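Local atomic coordinates of tail spike protein gp49 (Pseudomonas phage LKA1, PDB entry 4RU4), a protein that probably cleaves the O-specific polysaccharide of Pseudomonas as a lyase in the phage tailspike, degrading the host cell envelope during virus entry. Residues B[398-401]-B[402-406]. Numbering follows the deposited sequence.
Sequences GNRG and VIDVG
D404 OD1 accepts the backbone N-H of G401 at 2.9 Å, with an N-H...O angle of 161°, so the carboxylate reaches back three residues to a main-chain amide. The bond closes a turn that leads from the loop 398-401 into strand 403-405, part of one rung of the right-handed parallel beta-helix of this pectin lyase-like domain, where the strand lies between strands 372-377 and 439-446. The amide meets OD1 from the anti side and 31° out of the carboxylate plane. CG of D404 stands anti to the backbone N (chi1 -170°), which carries the carboxylate from the strand toward the loop. Its other oxygen, OD2, accepts the amide of G407, so main-chain donors before and after the strand hold the buried acid by both oxygens.

The backbone of R400 also comes close, its CA 3.2 Å from D404 OD1. Its side chain then runs alongside the carboxylate, CB beside OD1 and CG 3.7 Å from OD2. In the conformer modelled here R400 NE is 5.6 Å from D404 OD2, too far for a salt bridge, and any attraction between the charges is probably weak at this separation. The arginine side chain also touches W370 and passes near the calcium-binding G368. I403 points the other way, onto L441 and I424. D404 O accepts a hydrogen bond from S374 OG of the neighbouring strand 372-377.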
# COMPACT_ATOMS: atom_id res chain seq x y z
N GLY B 398 5.95 -23.29 -22.84
CA GLY B 398 5.84 -22.19 -23.79
C GLY B 398 7.05 -21.24 -23.79
O GLY B 398 6.99 -20.13 -24.36
N ASN B 399 8.15 -21.67 -23.17
CA ASN B 399 9.40 -20.91 -23.16
C ASN B 399 9.37 -19.57 -22.40
O ASN B 399 10.13 -18.66 -22.72
CB ASN B 399 9.97 -20.73 -24.58
CG ASN B 399 10.63 -22.00 -25.11
OD1 ASN B 399 11.40 -22.66 -24.39
ND2 ASN B 399 10.31 -22.37 -26.34
N ARG B 400 8.50 -19.47 -21.40
CA ARG B 400 8.32 -18.24 -20.65
C ARG B 400 8.57 -18.45 -19.16
O ARG B 400 8.32 -19.55 -18.64
CB ARG B 400 6.92 -17.65 -20.91
CG ARG B 400 6.75 -17.06 -22.34
CD ARG B 400 5.30 -16.67 -22.71
NE ARG B 400 4.42 -17.83 -22.78
CZ ARG B 400 3.17 -17.82 -23.24
NH1 ARG B 400 2.61 -16.71 -23.70
NH2 ARG B 400 2.46 -18.94 -23.22
N GLY B 401 9.06 -17.42 -18.47
CA GLY B 401 9.23 -17.49 -17.01
C GLY B 401 7.88 -17.29 -16.34
O GLY B 401 6.92 -16.89 -17.01
N VAL B 402 7.79 -17.56 -15.04
CA VAL B 402 6.59 -17.20 -14.28
C VAL B 402 6.49 -15.69 -14.29
O VAL B 402 5.40 -15.11 -14.44
CB VAL B 402 6.65 -17.75 -12.83
CG1 VAL B 402 5.47 -17.20 -11.97
CG2 VAL B 402 6.68 -19.30 -12.86
N ILE B 403 7.65 -15.05 -14.18
CA ILE B 403 7.81 -13.64 -14.48
C ILE B 403 8.65 -13.60 -15.75
O ILE B 403 9.79 -14.11 -15.77
CB ILE B 403 8.53 -12.91 -13.36
CG1 ILE B 403 7.73 -13.04 -12.06
CG2 ILE B 403 8.77 -11.41 -13.75
CD1 ILE B 403 8.53 -12.71 -10.83
N ASP B 404 8.10 -13.04 -16.82
CA ASP B 404 8.73 -13.20 -18.12
C ASP B 404 9.15 -11.89 -18.76
O ASP B 404 8.34 -10.95 -18.82
CB ASP B 404 7.78 -13.95 -19.08
CG ASP B 404 8.48 -14.36 -20.38
OD1 ASP B 404 9.38 -15.23 -20.30
OD2 ASP B 404 8.16 -13.81 -21.46
N VAL B 405 10.39 -11.83 -19.25
CA VAL B 405 10.87 -10.66 -19.99
C VAL B 405 11.41 -11.11 -21.36
O VAL B 405 12.62 -11.28 -21.55
CB VAL B 405 11.96 -9.86 -19.21
CG1 VAL B 405 12.22 -8.54 -19.89
CG2 VAL B 405 11.52 -9.66 -17.75
N GLY B 406 10.50 -11.32 -22.31
CA GLY B 406 10.90 -11.74 -23.65
C GLY B 406 11.33 -13.19 -23.81
O GLY B 406 12.09 -13.50 -24.73